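3-oxo-tetronate kinase (Haemophilus influenzae, PDB 1YZY) catalyses the ATP-dependent phosphorylation of 3-oxo-tetronate to 3-oxo-tetronate 4-phosphate. Local coordinates at residues I5-T10 and K49-P54; G23-Q28 and K40-V45; T121-Y126 and V195-D200; L365-F370 and E388-A393. One frame throughout, in Å; residues are numbered along the deposited sequence.

Contact 1: residues I5-T10 and K49-P54; sequences IADDFT and KSRSNP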
loop_
_atom_site.group_PDB
_atom_site.type_symbol
_atom_site.label_atom_id
_atom_site.label_comp_id
_atom_site.label_asym_id
_atom_site.label_seq_id
_atom_site.Cartn_x
_atom_site.Cartn_y
_atom_site.Cartn_z
ATOM N N ILE A 5 0.749 -1.394 -11.345
ATOM C CA ILE A 5 1.689 -2.471 -11.073
ATOM C C ILE A 5 2.720 -1.905 -10.121
ATOM O O ILE A 5 3.617 -1.177 -10.536
ATOM C CB ILE A 5 2.383 -2.951 -12.350
ATOM C CG1 ILE A 5 1.346 -3.506 -13.324
ATOM C CG2 ILE A 5 3.415 -4.028 -12.013
ATOM C CD1 ILE A 5 1.906 -3.877 -14.668
ATOM N N ALA A 6 2.575 -2.220 -8.839
ATOM C CA ALA A 6 3.481 -1.716 -7.817
ATOM C C ALA A 6 4.637 -2.660 -7.476
ATOM O O ALA A 6 4.443 -3.871 -7.362
ATOM C CB ALA A 6 2.696 -1.372 -6.583
ATOM N N ASP A 7 5.820 -2.082 -7.272
ATOM C CA ASP A 7 7.037 -2.835 -6.969
ATOM C C ASP A 7 7.291 -3.181 -5.495
ATOM O O ASP A 7 8.393 -3.605 -5.122
ATOM C CB ASP A 7 8.265 -2.138 -7.592
ATOM C CG ASP A 7 8.748 -0.926 -6.796
ATOM O OD1 ASP A 7 7.941 -0.241 -6.125
ATOM O OD2 ASP A 7 9.966 -0.662 -6.845
ATOM N N ASP A 8 6.315 -2.894 -4.643
ATOM C CA ASP A 8 6.415 -3.239 -3.224
ATOM C C ASP A 8 5.046 -3.118 -2.553
ATOM O O ASP A 8 4.130 -2.502 -3.106
ATOM C CB ASP A 8 7.509 -2.430 -2.498
ATOM C CG ASP A 8 7.030 -1.077 -2.009
ATOM O OD1 ASP A 8 6.158 -0.475 -2.671
ATOM O OD2 ASP A 8 7.545 -0.617 -0.966
ATOM N N PHE A 9 4.921 -3.700 -1.364
ATOM C CA PHE A 9 3.661 -3.686 -0.638
ATOM C C PHE A 9 3.239 -2.321 -0.095
ATOM O O PHE A 9 2.107 -1.898 -0.300
ATOM C CB PHE A 9 3.682 -4.722 0.493
ATOM C CG PHE A 9 2.358 -4.899 1.158
ATOM C CD1 PHE A 9 1.306 -5.508 0.479
ATOM C CD2 PHE A 9 2.135 -4.398 2.435
ATOM C CE1 PHE A 9 0.053 -5.608 1.055
ATOM C CE2 PHE A 9 0.883 -4.492 3.019
ATOM C CZ PHE A 9 -0.161 -5.098 2.327
ATOM N N THR A 10 4.132 -1.670 0.646
ATOM C CA THR A 10 3.855 -0.358 1.221
ATOM C C THR A 10 3.420 0.645 0.132
ATOM O O THR A 10 2.491 1.445 0.328
ATOM C CB THR A 10 5.095 0.191 1.946
ATOM O OG1 THR A 10 5.709 -0.851 2.713
ATOM C CG2 THR A 10 4.702 1.310 2.887
ATOM N N LYS A 49 6.943 -7.862 -5.265
ATOM C CA LYS A 49 8.142 -7.772 -4.430
ATOM C C LYS A 49 9.292 -7.606 -5.426
ATOM O O LYS A 49 10.336 -8.253 -5.311
ATOM C CB LYS A 49 8.344 -9.069 -3.627
ATOM C CG LYS A 49 7.244 -9.420 -2.615
ATOM C CD LYS A 49 7.500 -10.806 -2.002
ATOM C CE LYS A 49 6.319 -11.322 -1.172
ATOM N NZ LYS A 49 6.194 -10.674 0.164
ATOM N N SER A 50 9.108 -6.687 -6.367
ATOM C CA SER A 50 10.074 -6.454 -7.429
ATOM C C SER A 50 10.865 -5.148 -7.349
ATOM O O SER A 50 11.189 -4.591 -8.401
ATOM C CB SER A 50 9.332 -6.454 -8.757
ATOM O OG SER A 50 8.229 -5.565 -8.703
ATOM N N ARG A 51 11.242 -4.689 -6.160
ATOM C CA ARG A 51 12.054 -3.475 -6.102
ATOM C C ARG A 51 13.549 -3.762 -6.310
ATOM O O ARG A 51 14.254 -2.974 -6.957
ATOM C CB ARG A 51 11.829 -2.734 -4.775
ATOM C CG ARG A 51 12.579 -1.397 -4.681
ATOM C CD ARG A 51 12.620 -0.865 -3.223
ATOM N NE ARG A 51 11.374 -0.356 -2.648
ATOM C CZ ARG A 51 10.434 0.301 -3.322
ATOM N NH1 ARG A 51 10.577 0.555 -4.623
ATOM N NH2 ARG A 51 9.328 0.682 -2.701
ATOM N N SER A 52 14.032 -4.873 -5.754
ATOM C CA SER A 52 15.442 -5.229 -5.881
ATOM C C SER A 52 15.747 -6.726 -6.039
ATOM O O SER A 52 16.847 -7.186 -5.718
ATOM C CB SER A 52 16.239 -4.639 -4.714
ATOM O OG SER A 52 15.671 -4.973 -3.458
ATOM N N ASN A 53 14.771 -7.480 -6.532
ATOM C CA ASN A 53 14.933 -8.912 -6.767
ATOM C C ASN A 53 15.640 -9.065 -8.123
ATOM O O ASN A 53 15.933 -8.070 -8.781
ATOM C CB ASN A 53 13.555 -9.597 -6.785
ATOM C CG ASN A 53 12.675 -9.108 -7.918
ATOM O OD1 ASN A 53 12.804 -7.975 -8.372
ATOM N ND2 ASN A 53 11.782 -9.969 -8.388
ATOM N N PRO A 54 16.009 -10.302 -8.514
ATOM C CA PRO A 54 16.684 -10.462 -9.812
ATOM C C PRO A 54 15.883 -9.794 -10.931
ATOM O O PRO A 54 14.682 -10.024 -11.074
ATOM C CB PRO A 54 16.735 -11.977 -9.975
ATOM C CG PRO A 54 16.931 -12.435 -8.558
ATOM C CD PRO A 54 15.940 -11.589 -7.797
#

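Contact 2: residues G23-Q28 and K40-V45; sequences GLSTVQ and KVDAIV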
loop_
_atom_site.group_PDB
_atom_site.type_symbol
_atom_site.label_atom_id
_atom_site.label_comp_id
_atom_site.label_asym_id
_atom_site.label_seq_id
_atom_site.Cartn_x
_atom_site.Cartn_y
_atom_site.Cartn_z
ATOM N N GLY A 23 -11.660 9.585 -5.213
ATOM C CA GLY A 23 -12.842 9.078 -5.897
ATOM C C GLY A 23 -12.876 7.828 -6.762
ATOM O O GLY A 23 -13.907 7.555 -7.394
ATOM N N LEU A 24 -11.803 7.049 -6.789
ATOM C CA LEU A 24 -11.779 5.841 -7.619
ATOM C C LEU A 24 -12.008 4.520 -6.861
ATOM O O LEU A 24 -11.360 4.270 -5.857
ATOM C CB LEU A 24 -10.447 5.785 -8.380
ATOM C CG LEU A 24 -10.491 5.995 -9.897
ATOM C CD1 LEU A 24 -11.331 7.204 -10.281
ATOM C CD2 LEU A 24 -9.071 6.103 -10.433
ATOM N N SER A 25 -12.959 3.699 -7.300
ATOM C CA SER A 25 -13.166 2.411 -6.626
ATOM C C SER A 25 -11.928 1.556 -6.929
ATOM O O SER A 25 -11.579 1.353 -8.092
ATOM C CB SER A 25 -14.476 1.735 -7.062
ATOM O OG SER A 25 -14.579 1.564 -8.460
ATOM N N THR A 26 -11.270 1.064 -5.883
ATOM C CA THR A 26 -10.022 0.310 -6.036
ATOM C C THR A 26 -9.951 -1.087 -5.399
ATOM O O THR A 26 -10.512 -1.337 -4.334
ATOM C CB THR A 26 -8.845 1.157 -5.459
ATOM O OG1 THR A 26 -8.835 2.457 -6.072
ATOM C CG2 THR A 26 -7.493 0.485 -5.693
ATOM N N VAL A 27 -9.256 -1.994 -6.076
ATOM C CA VAL A 27 -9.033 -3.350 -5.589
ATOM C C VAL A 27 -7.529 -3.590 -5.618
ATOM O O VAL A 27 -6.887 -3.429 -6.657
ATOM C CB VAL A 27 -9.722 -4.414 -6.469
ATOM C CG1 VAL A 27 -9.202 -5.796 -6.115
ATOM C CG2 VAL A 27 -11.220 -4.367 -6.265
ATOM N N GLN A 28 -6.962 -3.924 -4.467
ATOM C CA GLN A 28 -5.538 -4.196 -4.378
ATOM C C GLN A 28 -5.261 -5.693 -4.226
ATOM O O GLN A 28 -5.532 -6.281 -3.180
ATOM C CB GLN A 28 -4.915 -3.445 -3.198
ATOM C CG GLN A 28 -3.411 -3.691 -3.038
ATOM C CD GLN A 28 -2.844 -3.095 -1.766
ATOM O OE1 GLN A 28 -3.454 -2.213 -1.154
ATOM N NE2 GLN A 28 -1.673 -3.579 -1.356
ATOM N N LYS A 40 -16.393 -5.229 -10.774
ATOM C CA LYS A 40 -16.151 -4.103 -11.673
ATOM C C LYS A 40 -15.712 -2.881 -10.869
ATOM O O LYS A 40 -16.520 -2.282 -10.163
ATOM C CB LYS A 40 -17.429 -3.761 -12.444
ATOM C CG LYS A 40 -18.176 -4.959 -13.030
ATOM C CD LYS A 40 -17.441 -5.602 -14.201
ATOM C CE LYS A 40 -17.512 -4.745 -15.457
ATOM N NZ LYS A 40 -16.901 -5.439 -16.626
ATOM N N VAL A 41 -14.429 -2.537 -10.953
ATOM C CA VAL A 41 -13.881 -1.374 -10.244
ATOM C C VAL A 41 -13.182 -0.411 -11.207
ATOM O O VAL A 41 -12.985 -0.733 -12.380
ATOM C CB VAL A 41 -12.884 -1.774 -9.124
ATOM C CG1 VAL A 41 -13.613 -2.521 -8.016
ATOM C CG2 VAL A 41 -11.744 -2.604 -9.691
ATOM N N ASP A 42 -12.819 0.766 -10.702
ATOM C CA ASP A 42 -12.156 1.796 -11.495
ATOM C C ASP A 42 -10.654 1.574 -11.604
ATOM O O ASP A 42 -10.037 1.966 -12.594
ATOM C CB ASP A 42 -12.390 3.183 -10.884
ATOM C CG ASP A 42 -13.849 3.556 -10.807
ATOM O OD1 ASP A 42 -14.608 3.234 -11.749
ATOM O OD2 ASP A 42 -14.231 4.192 -9.801
ATOM N N ALA A 43 -10.066 0.994 -10.562
ATOM C CA ALA A 43 -8.630 0.739 -10.528
ATOM C C ALA A 43 -8.264 -0.563 -9.808
ATOM O O ALA A 43 -8.895 -0.945 -8.822
ATOM C CB ALA A 43 -7.906 1.923 -9.866
ATOM N N ILE A 44 -7.263 -1.258 -10.329
ATOM C CA ILE A 44 -6.792 -2.482 -9.706
ATOM C C ILE A 44 -5.291 -2.338 -9.544
ATOM O O ILE A 44 -4.591 -2.058 -10.509
ATOM C CB ILE A 44 -7.073 -3.729 -10.563
ATOM C CG1 ILE A 44 -8.568 -3.846 -10.864
ATOM C CG2 ILE A 44 -6.599 -4.981 -9.824
ATOM C CD1 ILE A 44 -8.905 -4.923 -11.874
ATOM N N VAL A 45 -4.815 -2.471 -8.312
ATOM C CA VAL A 45 -3.399 -2.377 -8.001
ATOM C C VAL A 45 -2.831 -3.766 -7.672
ATOM O O VAL A 45 -3.361 -4.459 -6.808
ATOM C CB VAL A 45 -3.167 -1.483 -6.758
ATOM C CG1 VAL A 45 -1.681 -1.335 -6.483
ATOM C CG2 VAL A 45 -3.809 -0.122 -6.940
#

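Contact 3: residues T121-Y126 and V195-D200; sequences TIFNGY and VVDAVD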
loop_
_atom_site.group_PDB
_atom_site.type_symbol
_atom_site.label_atom_id
_atom_site.label_comp_id
_atom_site.label_asym_id
_atom_site.label_seq_id
_atom_site.Cartn_x
_atom_site.Cartn_y
_atom_site.Cartn_z
ATOM N N THR A 121 10.164 16.648 -4.281
ATOM C CA THR A 121 10.157 17.604 -5.383
ATOM C C THR A 121 11.217 17.346 -6.450
ATOM O O THR A 121 12.281 16.790 -6.172
ATOM C CB THR A 121 10.297 19.037 -4.849
ATOM O OG1 THR A 121 11.400 19.112 -3.940
ATOM C CG2 THR A 121 9.032 19.453 -4.109
ATOM N N ILE A 122 10.900 17.718 -7.685
ATOM C CA ILE A 122 11.811 17.536 -8.813
ATOM C C ILE A 122 12.073 18.859 -9.528
ATOM O O ILE A 122 11.165 19.403 -10.159
ATOM C CB ILE A 122 11.208 16.581 -9.885
ATOM C CG1 ILE A 122 10.925 15.189 -9.316
ATOM C CG2 ILE A 122 12.121 16.487 -11.107
ATOM C CD1 ILE A 122 10.151 14.324 -10.291
ATOM N N PHE A 123 13.282 19.400 -9.410
ATOM C CA PHE A 123 13.604 20.629 -10.131
ATOM C C PHE A 123 14.811 20.407 -11.040
ATOM O O PHE A 123 15.898 20.047 -10.578
ATOM C CB PHE A 123 13.845 21.823 -9.204
ATOM C CG PHE A 123 14.053 23.126 -9.949
ATOM C CD1 PHE A 123 13.018 23.687 -10.698
ATOM C CD2 PHE A 123 15.299 23.755 -9.954
ATOM C CE1 PHE A 123 13.218 24.854 -11.448
ATOM C CE2 PHE A 123 15.507 24.917 -10.698
ATOM C CZ PHE A 123 14.464 25.466 -11.448
ATOM N N ASN A 124 14.614 20.684 -12.326
ATOM C CA ASN A 124 15.642 20.508 -13.352
ATOM C C ASN A 124 15.967 19.022 -13.460
ATOM O O ASN A 124 17.073 18.634 -13.843
ATOM C CB ASN A 124 16.912 21.321 -13.038
ATOM C CG ASN A 124 16.991 22.630 -13.820
ATOM O OD1 ASN A 124 16.457 22.755 -14.926
ATOM N ND2 ASN A 124 17.669 23.611 -13.244
ATOM N N GLY A 125 14.970 18.195 -13.154
ATOM C CA GLY A 125 15.158 16.760 -13.218
ATOM C C GLY A 125 15.852 16.192 -12.000
ATOM O O GLY A 125 16.051 14.984 -11.926
ATOM N N TYR A 126 16.258 17.056 -11.073
ATOM C CA TYR A 126 16.920 16.620 -9.846
ATOM C C TYR A 126 15.865 16.348 -8.774
ATOM O O TYR A 126 14.986 17.184 -8.544
ATOM C CB TYR A 126 17.867 17.703 -9.312
ATOM C CG TYR A 126 19.071 17.995 -10.168
ATOM C CD1 TYR A 126 20.330 17.516 -9.813
ATOM C CD2 TYR A 126 18.957 18.765 -11.327
ATOM C CE1 TYR A 126 21.451 17.795 -10.593
ATOM C CE2 TYR A 126 20.068 19.053 -12.114
ATOM C CZ TYR A 126 21.315 18.567 -11.744
ATOM O OH TYR A 126 22.427 18.863 -12.508
ATOM N N VAL A 195 11.304 12.850 -17.797
ATOM C CA VAL A 195 11.187 13.260 -16.401
ATOM C C VAL A 195 10.418 14.593 -16.465
ATOM O O VAL A 195 10.538 15.341 -17.440
ATOM C CB VAL A 195 12.589 13.500 -15.760
ATOM C CG1 VAL A 195 12.464 14.083 -14.351
ATOM C CG2 VAL A 195 13.367 12.202 -15.712
ATOM N N VAL A 196 9.570 14.848 -15.479
ATOM C CA VAL A 196 8.800 16.081 -15.454
ATOM C C VAL A 196 8.937 16.710 -14.069
ATOM O O VAL A 196 8.764 16.045 -13.042
ATOM C CB VAL A 196 7.307 15.842 -15.792
ATOM C CG1 VAL A 196 6.559 17.169 -15.884
ATOM C CG2 VAL A 196 7.163 15.091 -17.106
ATOM N N ASP A 197 9.323 17.980 -14.055
ATOM C CA ASP A 197 9.503 18.730 -12.826
ATOM C C ASP A 197 8.205 18.928 -12.042
ATOM O O ASP A 197 7.101 18.819 -12.588
ATOM C CB ASP A 197 10.100 20.103 -13.145
ATOM C CG ASP A 197 11.604 20.069 -13.317
ATOM O OD1 ASP A 197 12.208 18.981 -13.239
ATOM O OD2 ASP A 197 12.187 21.154 -13.515
ATOM N N ALA A 198 8.352 19.272 -10.767
ATOM C CA ALA A 198 7.215 19.534 -9.893
ATOM C C ALA A 198 7.721 19.964 -8.534
ATOM O O ALA A 198 8.171 19.138 -7.744
ATOM C CB ALA A 198 6.331 18.298 -9.759
ATOM N N VAL A 199 7.746 21.269 -8.297
ATOM C CA VAL A 199 8.180 21.796 -7.004
ATOM C C VAL A 199 6.944 22.183 -6.196
ATOM O O VAL A 199 7.035 22.513 -5.010
ATOM C CB VAL A 199 9.099 23.025 -7.165
ATOM C CG1 VAL A 199 10.461 22.593 -7.655
ATOM C CG2 VAL A 199 8.475 24.035 -8.127
ATOM N N ASP A 200 5.792 22.084 -6.853
ATOM C CA ASP A 200 4.497 22.408 -6.290
ATOM C C ASP A 200 3.485 21.389 -6.829
ATOM O O ASP A 200 3.599 20.936 -7.964
ATOM C CB ASP A 200 4.109 23.821 -6.725
ATOM C CG ASP A 200 2.765 24.230 -6.218
ATOM O OD1 ASP A 200 1.794 24.158 -6.997
ATOM O OD2 ASP A 200 2.677 24.615 -5.035
#

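Contact 4: residues L365-F370 and E388-A393; sequences LGFTGF and EDIFLA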
loop_
_atom_site.group_PDB
_atom_site.type_symbol
_atom_site.label_atom_id
_atom_site.label_comp_id
_atom_site.label_asym_id
_atom_site.label_seq_id
_atom_site.Cartn_x
_atom_site.Cartn_y
_atom_site.Cartn_z
ATOM N N LEU A 365 -7.288 -16.792 6.829
ATOM C CA LEU A 365 -8.592 -16.656 6.185
ATOM C C LEU A 365 -8.520 -16.898 4.676
ATOM O O LEU A 365 -9.541 -17.134 4.027
ATOM C CB LEU A 365 -9.215 -15.295 6.516
ATOM C CG LEU A 365 -9.295 -14.940 8.012
ATOM C CD1 LEU A 365 -10.050 -13.635 8.195
ATOM C CD2 LEU A 365 -9.959 -16.056 8.812
ATOM N N GLY A 366 -7.306 -16.848 4.132
ATOM C CA GLY A 366 -7.082 -17.116 2.718
ATOM C C GLY A 366 -7.384 -16.036 1.696
ATOM O O GLY A 366 -7.581 -16.347 0.523
ATOM N N PHE A 367 -7.382 -14.775 2.117
ATOM C CA PHE A 367 -7.676 -13.661 1.213
ATOM C C PHE A 367 -6.479 -13.253 0.350
ATOM O O PHE A 367 -5.365 -13.090 0.847
ATOM C CB PHE A 367 -8.198 -12.479 2.019
ATOM C CG PHE A 367 -9.385 -12.815 2.872
ATOM C CD1 PHE A 367 -10.387 -13.659 2.390
ATOM C CD2 PHE A 367 -9.509 -12.282 4.149
ATOM C CE1 PHE A 367 -11.498 -13.965 3.168
ATOM C CE2 PHE A 367 -10.617 -12.580 4.938
ATOM C CZ PHE A 367 -11.616 -13.425 4.446
ATOM N N THR A 368 -6.735 -13.076 -0.942
ATOM C CA THR A 368 -5.704 -12.738 -1.918
ATOM C C THR A 368 -5.724 -11.285 -2.388
ATOM O O THR A 368 -4.819 -10.842 -3.099
ATOM C CB THR A 368 -5.847 -13.626 -3.171
ATOM O OG1 THR A 368 -7.138 -13.413 -3.761
ATOM C CG2 THR A 368 -5.707 -15.106 -2.803
ATOM N N GLY A 369 -6.781 -10.571 -2.034
ATOM C CA GLY A 369 -6.915 -9.189 -2.436
ATOM C C GLY A 369 -8.052 -8.556 -1.671
ATOM O O GLY A 369 -8.822 -9.254 -1.004
ATOM N N PHE A 370 -8.183 -7.241 -1.782
ATOM C CA PHE A 370 -9.221 -6.528 -1.060
ATOM C C PHE A 370 -9.730 -5.318 -1.816
ATOM O O PHE A 370 -9.065 -4.806 -2.715
ATOM C CB PHE A 370 -8.664 -6.023 0.274
ATOM C CG PHE A 370 -8.029 -7.089 1.117
ATOM C CD1 PHE A 370 -8.794 -7.831 2.015
ATOM C CD2 PHE A 370 -6.669 -7.361 1.005
ATOM C CE1 PHE A 370 -8.213 -8.834 2.789
ATOM C CE2 PHE A 370 -6.071 -8.362 1.771
ATOM C CZ PHE A 370 -6.845 -9.100 2.666
ATOM N N GLU A 388 -15.199 -13.021 -0.416
ATOM C CA GLU A 388 -16.459 -13.026 0.323
ATOM C C GLU A 388 -16.653 -11.769 1.166
ATOM O O GLU A 388 -15.695 -11.079 1.477
ATOM C CB GLU A 388 -16.542 -14.274 1.213
ATOM C CG GLU A 388 -15.348 -14.487 2.144
ATOM C CD GLU A 388 -15.410 -15.818 2.886
ATOM O OE1 GLU A 388 -16.527 -16.291 3.194
ATOM O OE2 GLU A 388 -14.334 -16.391 3.161
ATOM N N ASP A 389 -17.893 -11.525 1.578
ATOM C CA ASP A 389 -18.250 -10.356 2.378
ATOM C C ASP A 389 -17.638 -10.272 3.771
ATOM O O ASP A 389 -18.361 -10.256 4.771
ATOM C CB ASP A 389 -19.773 -10.245 2.497
ATOM C CG ASP A 389 -20.452 -9.903 1.175
ATOM O OD1 ASP A 389 -19.753 -9.513 0.210
ATOM O OD2 ASP A 389 -21.698 -10.023 1.108
ATOM N N ILE A 390 -16.315 -10.189 3.838
ATOM C CA ILE A 390 -15.617 -10.087 5.112
ATOM C C ILE A 390 -14.818 -8.789 5.112
ATOM O O ILE A 390 -14.076 -8.519 4.168
ATOM C CB ILE A 390 -14.643 -11.284 5.324
ATOM C CG1 ILE A 390 -15.404 -12.619 5.275
ATOM C CG2 ILE A 390 -13.888 -11.131 6.640
ATOM C CD1 ILE A 390 -16.418 -12.827 6.391
ATOM N N PHE A 391 -14.960 -8.001 6.175
ATOM C CA PHE A 391 -14.260 -6.729 6.291
ATOM C C PHE A 391 -13.129 -6.806 7.300
ATOM O O PHE A 391 -13.238 -7.491 8.318
ATOM C CB PHE A 391 -15.240 -5.611 6.675
ATOM C CG PHE A 391 -16.378 -5.433 5.691
ATOM C CD1 PHE A 391 -16.275 -4.524 4.640
ATOM C CD2 PHE A 391 -17.539 -6.192 5.800
ATOM C CE1 PHE A 391 -17.312 -4.375 3.709
ATOM C CE2 PHE A 391 -18.579 -6.050 4.875
ATOM C CZ PHE A 391 -18.461 -5.138 3.827
ATOM N N LEU A 392 -12.028 -6.120 7.002
ATOM C CA LEU A 392 -10.860 -6.102 7.884
ATOM C C LEU A 392 -10.202 -4.719 7.976
ATOM O O LEU A 392 -10.185 -3.959 7.011
ATOM C CB LEU A 392 -9.809 -7.112 7.408
ATOM C CG LEU A 392 -10.237 -8.501 6.930
ATOM C CD1 LEU A 392 -10.764 -8.435 5.487
ATOM C CD2 LEU A 392 -9.044 -9.438 7.011
ATOM N N ALA A 393 -9.687 -4.400 9.157
ATOM C CA ALA A 393 -8.988 -3.147 9.409
ATOM C C ALA A 393 -7.655 -3.593 9.989
ATOM O O ALA A 393 -7.583 -4.040 11.134
ATOM C CB ALA A 393 -9.745 -2.290 10.419
#

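Contact 1: residues I5-T10 and K49-P54
Arg51 reaches back over the loop that follows strand 3-6 and is held by Asp7 and Asp8 in a salt-bridge network. The network ties together the turns after two neighbouring parallel strands, 3-6 and 43-47, of the sugar-binding N-terminal domain. Arginine suits the place because its long chain first lies against one aspartate and then divides its two terminal nitrogens between both. Arg51 CB rests 3.6 Å from Asp7 O and also touches the carboxylate. CG, anti to the backbone N (chi1 -176°), stays 3.5 Å from Asp7 OD2. Further out the chain bends at chi3 (-72°), which sets NE. At the tip, NH1 meets Asp7 OD2 at 2.6 Å, with the carboxylate and guanidinium planes 75° apart. NH2 takes the second carboxylate, from Asp8, whose side chain runs beside that of Arg51 and points the same way. The CB of Asp8 lies over one face of the guanidinium. Asp8 does double duty, since its other oxygen, OD1, caps the N terminus of helix 9-20 through Gly11 N. A small residue fits at Ser50, where the two backbones come close and helix 55-71 packs alongside; its OG lies 3.4 Å from Asp7 CA. The second salt bridge, Arg51 NH2 to Asp8 OD2, measures 2.8 Å.

Contact 2: residues G23-Q28 and K40-V45
Val27, in a parallel strand pair (26-30 beside 43-47) of the sugar-binding N-terminal domain, packs tightly on Val41, which lies just before the second strand. Val27 CG2 lies only 3.5 Å from Val41 CG1, closer than usual for two methyls, and the side chains cross at about a right angle. Val27 CG2 stands anti to its own carbonyl carbon (chi1 167° for CG1), which points this methyl at Val41, while His371 of strand 369-375 touches both valines. Next to it the backbone forms the regular parallel ladder: Val27 N donates to Ala43 O and Val27 O accepts from Val45 N at 2.8 Å. Beta-branched residues suit these extended strands. On the other face Thr26 CG2 packs 3.9 Å from Val45 CG2, and helix 9-20 covers Thr26 and Gln28. Ala43 CB lies 3.9 Å from Thr26 OG1, which turns back to Leu24 O, approaching from above that carbonyl plane.

On the side of Ser25 and Asp42 the contact becomes polar and more open to solvent. Helix 9-20 ends nearby in a Schellman motif whose C-prime residue is Gly23, a glycine being favoured by the positive phi. Asp42 is exposed, yet its carboxylate is well used. The hydroxyl of Ser25 accepts from Asp42 N, and it also gives a weak bond to Asp42 OD2. That same oxygen takes the amide of Ser25 on its anti side, 28° out of the carboxylate plane, with Ser25 N at 2.8 Å from OD2.

Contact 3: residues T121-Y126 and V195-D200
The ring of Phe123 and the carboxylate of Asp197 lie with their planes 35° apart, OD2 standing obliquely 3.9 Å from Phe123 CD1. One face of the ring carries Asn124 CG, offset toward the rim. Both Phe123 and Asn124 belong to the type I' turn of the beta hairpin joining strands 120-123 and 126-129. Asn124 and Gly125 hold its two central places, the classic pair for this turn because both must adopt positive phi. Asp197, just after strand 193-196, grips this turn with both oxygens. OD2 receives Asn124 N at 2.7 Å, from the syn side but 30° out of the carboxylate plane; OD1 offers its syn lone pair to Gly125 N. OD2 also accepts from Tyr169 N, so the buried carboxylate is well satisfied.

Beside this grip, a single antiparallel bridge pairs Ile122 with Ala198 through two nearly straight bonds, Ala198 N meeting Ile122 O in the carbonyl plane. Ile122, buried and apolar, suits the interior, and its beta branch suits the extended strand: CG2 packs 4.1 Å from Val195 CG1, near Leu152 of helix 152-159. On the outer side, Val199 CG1 lies 3.8 Å from Phe123 CB.

Contact 4: residues L365-F370 and E388-A393
Apolar packing between Phe367 and the side chains of Ile390 and Leu392 carries most of this contact in the nucleotide-binding C-terminal domain, which has no hydrogen bond between its segments. The tip of the ring, Phe367 CZ, abuts Ile390 CB at 3.8 Å, the two side chains crossing at about a right angle. Leu392 forks between two rings: its CD2 sits at the edge of Phe367, 4.1 Å from CD2 of that ring, while its CD1 reaches Phe370 CE1 at 3.7 Å. A leucine, with two spread methyls, suits that position; its side chain is about 10 Å from that of Thr357, a probable ATP-binding residue. Leu365 CB lies over one face of Phe367, offset toward the rim.

A second, polar kind of contact involves Glu388. Lying in the ring plane, its OE2 faces the C-H rim of Phe367, 3.7 Å from CE1, which is probably slightly favourable for a carboxylate. The same oxygen forms a salt bridge with Lys343.

Gly366, with positive phi, lets the chain leave helix 355-365 and turn into strand 369-375. That strand and 391-395 are not direct neighbours: strand 380-385 runs between them, and the side chains meet over it, with Val362 of helix 355-365 touching both Phe370 and Leu392.

In the fold
Contacts 1, 2 and 3 belong to the sugar-binding N-terminal domain and contact 4 to the nucleotide-binding C-terminal domain. Contact 2 falls within the chain span bracketed by contact 1; contacts 3 and 4 follow in turn. The centres of contacts 1 and 2 are 20 Å apart, and Phe9 of helix 9-20 packs on Gln28. Contacts 2 and 4, with centres 15 Å apart, meet across the two domains, since strand 26-30 runs beside strand 369-375 and Gln28 N probably bonds to Phe370 O; strand pairing thus joins the domains. Contact 3 stands apart, its centre 39 Å from that of contact 4, on the opposite side of the chain's centre.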